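PDB 5GZT: chitinase from Paenibacillus sp. FPU-7, which probably catalyses the random endo-hydrolysis of beta-1,4-linked N-acetylglucosamine chains in chitin and chitodextrins. Local coordinates for residues A880-Y885 and K935-A940; S985-A990 and A1100-N1105; D1091-L1096 and L1125-N1130. All coordinates share one frame; numbering follows the deposited sequence.

Interaction 1. Residues A880-Y885 and K935-A940; sequences AFMHQY and KYYELA. With PO4 (phosphate ion), chain D.
His883 and Tyr937 meet beside a phosphate ion in the second glycosyl hydrolase family 18 domain, a TIM barrel. Helix 868-884 ends here, and barrel strand 938-943 is about to begin. The phosphate probably comes from the crystallisation liquor. His883 is turned so that CG lies anti to its carbonyl carbon (chi1 -71°), which carries the ring toward Tyr937. Its CB passes O2 of the phosphate at 3.8 Å, and CG comes slightly closer to the same oxygen. ND1 then donates a nearly straight hydrogen bond to O2 of the phosphate (2.6 Å, 171°). CE1 reaches Tyr937 OH at 3.1 Å, with the hydroxyl near the imidazole plane. NE2, at the far side of the ring, is hydrogen-bonded to Glu929. The two rings are almost perpendicular, at 87°, but their meeting is oblique. Met882 lies over one face of the Tyr937 ring. Its CE sits 3.6 Å from the ring centroid in a CH-pi contact, and SD approaches obliquely as a Met-aromatic contact. The opposite face carries CG of Lys935, so the phenol ring lies between the Met882 and Lys935 side chains. Lys935 also forms a salt bridge with Asp888. One phosphate oxygen, O4, accepts from both Tyr937 OH and, at 2.8 Å, Lys935 NZ.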
loop_
_atom_site.group_PDB
_atom_site.type_symbol
_atom_site.label_atom_id
_atom_site.label_comp_id
_atom_site.label_asym_id
_atom_site.label_seq_id
_atom_site.Cartn_x
_atom_site.Cartn_y
_atom_site.Cartn_z
ATOM N N ALA B 880 -50.782 -17.301 -31.544
ATOM C CA ALA B 880 -51.975 -16.923 -32.344
ATOM C C ALA B 880 -51.906 -15.423 -32.694
ATOM O O ALA B 880 -52.204 -15.006 -33.835
ATOM C CB ALA B 880 -53.325 -17.274 -31.606
ATOM N N PHE B 881 -51.462 -14.608 -31.728
ATOM C CA PHE B 881 -51.351 -13.170 -31.959
ATOM C C PHE B 881 -50.296 -12.890 -33.088
ATOM O O PHE B 881 -50.491 -12.084 -33.969
ATOM C CB PHE B 881 -50.984 -12.507 -30.632
ATOM C CG PHE B 881 -51.066 -10.996 -30.645
ATOM C CD1 PHE B 881 -50.031 -10.241 -31.172
ATOM C CD2 PHE B 881 -52.175 -10.334 -30.085
ATOM C CE1 PHE B 881 -50.098 -8.899 -31.194
ATOM C CE2 PHE B 881 -52.235 -8.963 -30.069
ATOM C CZ PHE B 881 -51.176 -8.238 -30.605
ATOM N N MET B 882 -49.194 -13.596 -33.008
ATOM C CA MET B 882 -48.105 -13.494 -33.966
ATOM C C MET B 882 -48.603 -13.715 -35.392
ATOM O O MET B 882 -48.421 -12.854 -36.282
ATOM C CB MET B 882 -46.950 -14.421 -33.558
ATOM C CG MET B 882 -45.703 -14.351 -34.496
ATOM S SD MET B 882 -44.587 -15.759 -34.165
ATOM C CE MET B 882 -45.451 -16.992 -35.060
ATOM N N HIS B 883 -49.235 -14.830 -35.606
ATOM C CA HIS B 883 -49.801 -15.129 -36.919
ATOM C C HIS B 883 -50.924 -14.186 -37.342
ATOM O O HIS B 883 -50.985 -13.781 -38.486
ATOM C CB HIS B 883 -50.391 -16.570 -36.951
ATOM C CG HIS B 883 -49.357 -17.646 -36.918
ATOM N ND1 HIS B 883 -48.376 -17.713 -37.877
ATOM C CD2 HIS B 883 -49.224 -18.770 -36.153
ATOM C CE1 HIS B 883 -47.635 -18.785 -37.661
ATOM N NE2 HIS B 883 -48.090 -19.408 -36.593
ATOM N N GLN B 884 -51.825 -13.896 -36.429
ATOM C CA GLN B 884 -52.965 -13.079 -36.788
ATOM C C GLN B 884 -52.517 -11.702 -37.349
ATOM O O GLN B 884 -53.003 -11.280 -38.374
ATOM C CB GLN B 884 -53.778 -12.784 -35.527
ATOM C CG GLN B 884 -54.935 -11.880 -35.883
ATOM C CD GLN B 884 -56.042 -11.812 -34.815
ATOM O OE1 GLN B 884 -55.879 -12.228 -33.648
ATOM N NE2 GLN B 884 -57.197 -11.273 -35.236
ATOM N N TYR B 885 -51.507 -11.080 -36.733
ATOM C CA TYR B 885 -51.038 -9.764 -37.179
ATOM C C TYR B 885 -49.781 -9.743 -38.023
ATOM O O TYR B 885 -49.199 -8.679 -38.277
ATOM C CB TYR B 885 -50.964 -8.855 -35.945
ATOM C CG TYR B 885 -52.343 -8.788 -35.275
ATOM C CD1 TYR B 885 -53.472 -8.261 -35.966
ATOM C CD2 TYR B 885 -52.538 -9.263 -34.004
ATOM C CE1 TYR B 885 -54.729 -8.189 -35.346
ATOM C CE2 TYR B 885 -53.752 -9.227 -33.388
ATOM C CZ TYR B 885 -54.845 -8.663 -34.044
ATOM O OH TYR B 885 -56.045 -8.642 -33.330
ATOM N N LYS B 935 -41.086 -21.623 -42.493
ATOM C CA LYS B 935 -40.265 -20.448 -42.210
ATOM C C LYS B 935 -39.697 -20.480 -40.784
ATOM O O LYS B 935 -39.990 -21.378 -40.045
ATOM C CB LYS B 935 -41.010 -19.124 -42.476
ATOM C CG LYS B 935 -41.973 -18.565 -41.461
ATOM C CD LYS B 935 -42.704 -17.277 -41.965
ATOM C CE LYS B 935 -42.199 -15.936 -41.335
ATOM N NZ LYS B 935 -43.219 -14.790 -41.050
ATOM N N TYR B 936 -38.897 -19.495 -40.446
ATOM C CA TYR B 936 -38.214 -19.482 -39.160
ATOM C C TYR B 936 -38.826 -18.327 -38.400
ATOM O O TYR B 936 -38.905 -17.179 -38.952
ATOM C CB TYR B 936 -36.705 -19.256 -39.351
ATOM C CG TYR B 936 -36.062 -19.154 -37.955
ATOM C CD1 TYR B 936 -35.862 -20.330 -37.184
ATOM C CD2 TYR B 936 -35.696 -17.933 -37.442
ATOM C CE1 TYR B 936 -35.312 -20.294 -35.902
ATOM C CE2 TYR B 936 -35.100 -17.837 -36.149
ATOM C CZ TYR B 936 -34.950 -19.017 -35.386
ATOM O OH TYR B 936 -34.424 -18.933 -34.159
ATOM N N TYR B 937 -39.195 -18.579 -37.130
ATOM C CA TYR B 937 -39.632 -17.514 -36.249
ATOM C C TYR B 937 -38.602 -17.269 -35.128
ATOM O O TYR B 937 -38.134 -18.204 -34.499
ATOM C CB TYR B 937 -40.984 -17.856 -35.602
ATOM C CG TYR B 937 -42.087 -17.991 -36.673
ATOM C CD1 TYR B 937 -42.721 -16.844 -37.193
ATOM C CD2 TYR B 937 -42.574 -19.218 -37.048
ATOM C CE1 TYR B 937 -43.743 -16.912 -38.112
ATOM C CE2 TYR B 937 -43.599 -19.304 -38.057
ATOM C CZ TYR B 937 -44.199 -18.141 -38.547
ATOM O OH TYR B 937 -45.217 -18.170 -39.562
ATOM N N GLU B 938 -38.292 -15.990 -34.882
ATOM C CA GLU B 938 -37.338 -15.597 -33.843
ATOM C C GLU B 938 -38.025 -15.565 -32.520
ATOM O O GLU B 938 -39.239 -15.278 -32.421
ATOM C CB GLU B 938 -36.771 -14.163 -34.130
ATOM C CG GLU B 938 -35.810 -14.074 -35.305
ATOM C CD GLU B 938 -35.151 -12.702 -35.420
ATOM O OE1 GLU B 938 -35.524 -11.790 -34.693
ATOM O OE2 GLU B 938 -34.181 -12.587 -36.251
ATOM N N LEU B 939 -37.237 -15.780 -31.494
ATOM C CA LEU B 939 -37.593 -15.519 -30.099
ATOM C C LEU B 939 -36.470 -14.700 -29.451
ATOM O O LEU B 939 -35.310 -15.123 -29.518
ATOM C CB LEU B 939 -37.767 -16.834 -29.353
ATOM C CG LEU B 939 -38.117 -16.758 -27.862
ATOM C CD1 LEU B 939 -39.498 -16.152 -27.715
ATOM C CD2 LEU B 939 -38.136 -18.128 -27.210
ATOM N N ALA B 940 -36.786 -13.550 -28.842
ATOM C CA ALA B 940 -35.777 -12.748 -28.205
ATOM C C ALA B 940 -36.364 -12.245 -26.898
ATOM O O ALA B 940 -37.539 -12.445 -26.654
ATOM C CB ALA B 940 -35.434 -11.573 -29.103
HETATM P P PO4 D . -46.976 -15.204 -40.094
HETATM O O1 PO4 D . -46.907 -14.704 -38.642
HETATM O O2 PO4 D . -48.071 -16.192 -39.991
HETATM O O3 PO4 D . -47.255 -14.047 -40.926
HETATM O O4 PO4 D . -45.681 -15.938 -40.500
#

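Interaction 2. Residues S985-A990 and A1100-N1105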
loop_
_atom_site.group_PDB
_atom_site.type_symbol
_atom_site.label_atom_id
_atom_site.label_comp_id
_atom_site.label_asym_id
_atom_site.label_seq_id
_atom_site.Cartn_x
_atom_site.Cartn_y
_atom_site.Cartn_z
ATOM N N SER B 985 -23.536 5.331 -20.944
ATOM C CA SER B 985 -22.180 5.389 -21.520
ATOM C C SER B 985 -21.708 4.048 -22.058
ATOM O O SER B 985 -21.857 3.008 -21.377
ATOM C CB SER B 985 -21.175 5.872 -20.487
ATOM O OG SER B 985 -21.177 5.064 -19.336
ATOM N N VAL B 986 -21.080 4.074 -23.227
ATOM C CA VAL B 986 -20.536 2.874 -23.814
ATOM C C VAL B 986 -19.336 2.280 -23.066
ATOM O O VAL B 986 -19.339 1.032 -22.867
ATOM C CB VAL B 986 -20.351 2.996 -25.314
ATOM C CG1 VAL B 986 -19.717 4.311 -25.719
ATOM C CG2 VAL B 986 -19.592 1.808 -25.883
ATOM N N TYR B 987 -18.417 3.112 -22.538
ATOM C CA TYR B 987 -17.410 2.667 -21.565
ATOM C C TYR B 987 -17.553 3.332 -20.203
ATOM O O TYR B 987 -18.279 4.339 -20.029
ATOM C CB TYR B 987 -15.977 2.836 -22.145
ATOM C CG TYR B 987 -15.742 2.144 -23.508
ATOM C CD1 TYR B 987 -15.355 0.810 -23.624
ATOM C CD2 TYR B 987 -15.843 2.847 -24.647
ATOM C CE1 TYR B 987 -15.119 0.203 -24.904
ATOM C CE2 TYR B 987 -15.649 2.267 -25.882
ATOM C CZ TYR B 987 -15.301 0.950 -26.017
ATOM O OH TYR B 987 -15.140 0.463 -27.357
ATOM N N THR B 988 -16.979 2.684 -19.196
ATOM C CA THR B 988 -17.103 3.192 -17.841
ATOM C C THR B 988 -16.056 4.347 -17.753
ATOM O O THR B 988 -14.856 4.130 -18.069
ATOM C CB THR B 988 -16.716 2.126 -16.807
ATOM O OG1 THR B 988 -17.632 1.026 -16.811
ATOM C CG2 THR B 988 -16.729 2.751 -15.409
ATOM N N SER B 989 -16.471 5.546 -17.360
ATOM C CA SER B 989 -15.520 6.697 -17.246
ATOM C C SER B 989 -14.355 6.377 -16.313
ATOM O O SER B 989 -14.537 5.776 -15.236
ATOM C CB SER B 989 -16.231 7.913 -16.669
ATOM O OG SER B 989 -15.344 9.033 -16.519
ATOM N N ALA B 990 -13.169 6.859 -16.680
ATOM C CA ALA B 990 -11.936 6.748 -15.828
ATOM C C ALA B 990 -12.178 7.429 -14.491
ATOM O O ALA B 990 -11.649 6.999 -13.473
ATOM C CB ALA B 990 -10.676 7.324 -16.572
ATOM N N ALA B 1100 -21.988 1.093 -31.898
ATOM C CA ALA B 1100 -21.985 0.318 -33.090
ATOM C C ALA B 1100 -20.603 -0.306 -33.407
ATOM O O ALA B 1100 -20.462 -1.491 -33.791
ATOM C CB ALA B 1100 -22.460 1.150 -34.241
ATOM N N GLU B 1101 -19.568 0.499 -33.152
ATOM C CA GLU B 1101 -18.218 0.055 -33.254
ATOM C C GLU B 1101 -17.905 -1.014 -32.236
ATOM O O GLU B 1101 -17.262 -1.968 -32.587
ATOM C CB GLU B 1101 -17.250 1.246 -33.064
ATOM C CG GLU B 1101 -15.786 0.841 -33.200
ATOM C CD GLU B 1101 -14.868 2.057 -33.233
ATOM O OE1 GLU B 1101 -14.148 2.241 -34.204
ATOM O OE2 GLU B 1101 -14.928 2.802 -32.298
ATOM N N TYR B 1102 -18.362 -0.822 -30.998
ATOM C CA TYR B 1102 -18.274 -1.808 -29.948
ATOM C C TYR B 1102 -18.913 -3.116 -30.400
ATOM O O TYR B 1102 -18.303 -4.153 -30.338
ATOM C CB TYR B 1102 -18.904 -1.266 -28.648
ATOM C CG TYR B 1102 -18.640 -2.141 -27.430
ATOM C CD1 TYR B 1102 -17.445 -2.007 -26.687
ATOM C CD2 TYR B 1102 -19.521 -3.145 -27.050
ATOM C CE1 TYR B 1102 -17.212 -2.854 -25.615
ATOM C CE2 TYR B 1102 -19.303 -3.948 -25.962
ATOM C CZ TYR B 1102 -18.145 -3.816 -25.246
ATOM O OH TYR B 1102 -17.853 -4.691 -24.219
ATOM N N ALA B 1103 -20.148 -3.067 -30.924
ATOM C CA ALA B 1103 -20.823 -4.273 -31.470
ATOM C C ALA B 1103 -19.980 -5.033 -32.486
ATOM O O ALA B 1103 -19.813 -6.250 -32.397
ATOM C CB ALA B 1103 -22.147 -3.880 -32.065
ATOM N N LYS B 1104 -19.432 -4.327 -33.447
ATOM C CA LYS B 1104 -18.597 -4.939 -34.487
ATOM C C LYS B 1104 -17.319 -5.541 -33.917
ATOM O O LYS B 1104 -17.001 -6.677 -34.244
ATOM C CB LYS B 1104 -18.191 -3.906 -35.518
ATOM C CG LYS B 1104 -19.311 -3.534 -36.469
ATOM C CD LYS B 1104 -19.166 -2.144 -37.014
ATOM C CE LYS B 1104 -17.994 -2.042 -37.930
ATOM N NZ LYS B 1104 -17.842 -0.655 -38.445
ATOM N N ASN B 1105 -16.641 -4.803 -33.032
ATOM C CA ASN B 1105 -15.343 -5.243 -32.511
ATOM C C ASN B 1105 -15.471 -6.320 -31.491
ATOM O O ASN B 1105 -14.500 -7.042 -31.271
ATOM C CB ASN B 1105 -14.597 -4.071 -31.846
ATOM C CG ASN B 1105 -14.138 -3.022 -32.880
ATOM O OD1 ASN B 1105 -13.918 -3.344 -34.016
ATOM N ND2 ASN B 1105 -13.961 -1.800 -32.451
HETATM O O HOH W 1 -14.794 -0.717 -29.655
#
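Tyr987 reaches across to Tyr1102 with the outer end of its ring. Its OH lies 3.4 Å from Tyr1102 CD1, near the plane of the Tyr1102 ring and at its edge. Behind the hydroxyl, Tyr987 CE1 also packs on Tyr1102 CD1, at 3.7 Å. The rings are steeply inclined, with planes at 76°, but the pair is oblique and makes neither a stack nor a T-shape. Rotation about the first side-chain bond sets up the meeting. In Tyr987, CG stands beside the backbone N and anti to the carbonyl carbon (chi1 -55°), and this swings the ring toward the helix. In Tyr1102, CG is anti to the backbone N (chi1 -170°), and the ring leaves the helix toward the loop. Both segments belong to the C-terminal TIM barrel of the chain. Residues 985-990 lie in the loop between strand 964-967 and helix 998-1007, while residues 1100-1105 are part of helix 1093-1106. Val986 fills in beside the two rings. Its CG2, the branch opposite the backbone N and beside the carbonyl carbon, lies over one face of the neighbouring Tyr987 ring and comes within 4.2 Å of Tyr1102 CB. The polar end of Tyr1102 is held elsewhere, by hydrogen bonds of its OH with Asp999 and Arg1006 on helix 998-1007. Tyr987 OH is hydrogen-bonded to a water, 2.6 Å away. Replacing Tyr987 by an alanine would probably open a gap beside Tyr1102 CD1 and leave this water without its loop-side partner. On the helix side, the water accepts a hydrogen bond from Asn1105 ND2 at 3.1 Å.

Interaction 3. Residues D1091-L1096 and L1125-N1130; sequences DDEESL and LGAIFN
Ala1127 points its methyl group toward the first turn of helix 1093-1106. This is helix-on-helix packing in the outer layer of the C-terminal TIM barrel, where helices 1093-1106 and 1123-1133 lie side by side. Ala1127 CB rests 3.5 Å from Glu1093 O and also touches Glu1093 CB, at 3.8 Å. The small side chain lets the backbones come close, with the CA atoms of Glu1093 and Ala1127 only 5.3 Å apart. Glu1093 does not point at its neighbour. Its CG lies anti to the carbonyl carbon (chi1 -65°). CB and CG lie beside the Ala1127 methyl, and the side chain also touches Lys1123 and Leu1124. One turn further on, Leu1096 points toward helix 1123-1133. Its CB meets Ile1128 CG1 at 3.8 Å. Ile1128 does not set out toward Leu1096, but its CG1 branch, opposite the carbonyl carbon, brings its end nearer. Ile1128 also packs on Leu766, Val1111 and Phe1113, linking the helix pair to barrel strands 765-771 and 1110-1114. The start of helix 1093-1106 is closed by a capping box. Asp1092 OD1 accepts from Ser1095 N at 2.9 Å, nearly along the C-O direction, and more weakly from Glu1094 N. In return, Ser1095 OG accepts from Asp1092 N at 2.9 Å. The same OG donates to Asp1091 OD1 at 2.7 Å, meeting that oxygen on its anti side, 19° out of the carboxylate plane.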
loop_
_atom_site.group_PDB
_atom_site.type_symbol
_atom_site.label_atom_id
_atom_site.label_comp_id
_atom_site.label_asym_id
_atom_site.label_seq_id
_atom_site.Cartn_x
_atom_site.Cartn_y
_atom_site.Cartn_z
ATOM N N ASP B 1091 -27.550 9.780 -25.356
ATOM C CA ASP B 1091 -26.778 9.290 -26.500
ATOM C C ASP B 1091 -26.907 10.263 -27.619
ATOM O O ASP B 1091 -27.998 10.701 -27.865
ATOM C CB ASP B 1091 -27.279 7.905 -27.080
ATOM C CG ASP B 1091 -26.621 6.689 -26.418
ATOM O OD1 ASP B 1091 -25.398 6.773 -26.120
ATOM O OD2 ASP B 1091 -27.379 5.714 -26.077
ATOM N N ASP B 1092 -25.836 10.458 -28.399
ATOM C CA ASP B 1092 -25.904 11.260 -29.645
ATOM C C ASP B 1092 -25.297 10.548 -30.803
ATOM O O ASP B 1092 -25.023 9.326 -30.697
ATOM C CB ASP B 1092 -25.299 12.678 -29.450
ATOM C CG ASP B 1092 -23.757 12.689 -29.395
ATOM O OD1 ASP B 1092 -23.123 11.593 -29.416
ATOM O OD2 ASP B 1092 -23.214 13.823 -29.282
ATOM N N GLU B 1093 -25.073 11.245 -31.918
ATOM C CA GLU B 1093 -24.527 10.556 -33.059
ATOM C C GLU B 1093 -23.149 9.953 -32.833
ATOM O O GLU B 1093 -22.825 8.917 -33.426
ATOM C CB GLU B 1093 -24.465 11.427 -34.308
ATOM C CG GLU B 1093 -25.798 11.859 -34.863
ATOM C CD GLU B 1093 -25.644 13.205 -35.553
ATOM O OE1 GLU B 1093 -25.609 14.186 -34.826
ATOM O OE2 GLU B 1093 -25.496 13.258 -36.768
ATOM N N GLU B 1094 -22.347 10.578 -31.994
ATOM C CA GLU B 1094 -21.005 10.120 -31.750
ATOM C C GLU B 1094 -21.051 8.898 -30.826
ATOM O O GLU B 1094 -20.343 7.895 -31.030
ATOM C CB GLU B 1094 -20.148 11.240 -31.065
ATOM C CG GLU B 1094 -18.689 11.169 -31.537
ATOM C CD GLU B 1094 -17.694 12.055 -30.791
ATOM O OE1 GLU B 1094 -18.120 12.987 -30.077
ATOM O OE2 GLU B 1094 -16.472 11.739 -30.846
ATOM N N SER B 1095 -21.791 8.992 -29.740
ATOM C CA SER B 1095 -21.831 7.860 -28.829
ATOM C C SER B 1095 -22.468 6.628 -29.502
ATOM O O SER B 1095 -22.026 5.519 -29.263
ATOM C CB SER B 1095 -22.498 8.175 -27.527
ATOM O OG SER B 1095 -23.880 8.415 -27.687
ATOM N N LEU B 1096 -23.418 6.825 -30.413
ATOM C CA LEU B 1096 -24.054 5.676 -31.059
ATOM C C LEU B 1096 -23.122 5.049 -32.064
ATOM O O LEU B 1096 -23.101 3.827 -32.223
ATOM C CB LEU B 1096 -25.386 6.054 -31.723
ATOM C CG LEU B 1096 -26.414 6.416 -30.679
ATOM C CD1 LEU B 1096 -27.618 7.092 -31.346
ATOM C CD2 LEU B 1096 -26.920 5.218 -29.925
ATOM N N LEU B 1125 -30.354 7.245 -35.963
ATOM C CA LEU B 1125 -30.388 5.982 -36.720
ATOM C C LEU B 1125 -29.318 5.994 -37.781
ATOM O O LEU B 1125 -28.587 5.002 -37.940
ATOM C CB LEU B 1125 -31.754 5.738 -37.318
ATOM C CG LEU B 1125 -31.903 4.649 -38.347
ATOM C CD1 LEU B 1125 -31.525 3.300 -37.778
ATOM C CD2 LEU B 1125 -33.325 4.611 -38.863
ATOM N N GLY B 1126 -29.146 7.126 -38.458
ATOM C CA GLY B 1126 -28.151 7.196 -39.533
ATOM C C GLY B 1126 -26.725 6.971 -38.998
ATOM O O GLY B 1126 -25.925 6.363 -39.634
ATOM N N ALA B 1127 -26.459 7.410 -37.791
ATOM C CA ALA B 1127 -25.194 7.207 -37.156
ATOM C C ALA B 1127 -24.886 5.716 -36.892
ATOM O O ALA B 1127 -23.776 5.228 -37.153
ATOM C CB ALA B 1127 -25.126 7.992 -35.860
ATOM N N ILE B 1128 -25.897 4.999 -36.438
ATOM C CA ILE B 1128 -25.766 3.567 -36.207
ATOM C C ILE B 1128 -25.531 2.896 -37.513
ATOM O O ILE B 1128 -24.584 2.145 -37.683
ATOM C CB ILE B 1128 -27.017 2.985 -35.497
ATOM C CG1 ILE B 1128 -27.168 3.645 -34.109
ATOM C CG2 ILE B 1128 -26.835 1.448 -35.322
ATOM C CD1 ILE B 1128 -28.508 3.379 -33.482
ATOM N N PHE B 1129 -26.413 3.142 -38.451
ATOM C CA PHE B 1129 -26.430 2.454 -39.686
ATOM C C PHE B 1129 -25.122 2.704 -40.432
ATOM O O PHE B 1129 -24.552 1.777 -41.034
ATOM C CB PHE B 1129 -27.612 2.980 -40.532
ATOM C CG PHE B 1129 -27.694 2.377 -41.921
ATOM C CD1 PHE B 1129 -28.318 1.139 -42.124
ATOM C CD2 PHE B 1129 -27.223 3.083 -43.043
ATOM C CE1 PHE B 1129 -28.398 0.559 -43.381
ATOM C CE2 PHE B 1129 -27.282 2.528 -44.342
ATOM C CZ PHE B 1129 -27.909 1.259 -44.524
ATOM N N ASN B 1130 -24.634 3.968 -40.440
ATOM C CA ASN B 1130 -23.411 4.216 -41.217
ATOM C C ASN B 1130 -22.241 3.479 -40.611
ATOM O O ASN B 1130 -21.423 2.963 -41.326
ATOM C CB ASN B 1130 -23.104 5.734 -41.327
ATOM C CG ASN B 1130 -24.126 6.480 -42.158
ATOM O OD1 ASN B 1130 -24.892 5.912 -42.955
ATOM N ND2 ASN B 1130 -24.168 7.801 -41.939
#

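In the fold
All three contacts lie in the C-terminal TIM barrel of this multidomain chain. Interaction 1 comes first along the chain, and both its segments precede those of the other two. It joins the end of helix 868-884 to the approach to strand 938-943. Its centre is about 32 Å from that of interaction 2 and about 29 Å from that of interaction 3. Interactions 2 and 3 are neighbours, with centres about 13 Å apart, and their segments alternate along the sequence. They touch where Ala1100 packs near Ile1128. Both use helix 1093-1106: its first turn packs on helix 1123-1133, and its later part meets the loop 985-990. Interaction 1 belongs to a different part of the barrel, its nearest atoms about 15 Å from interaction 2.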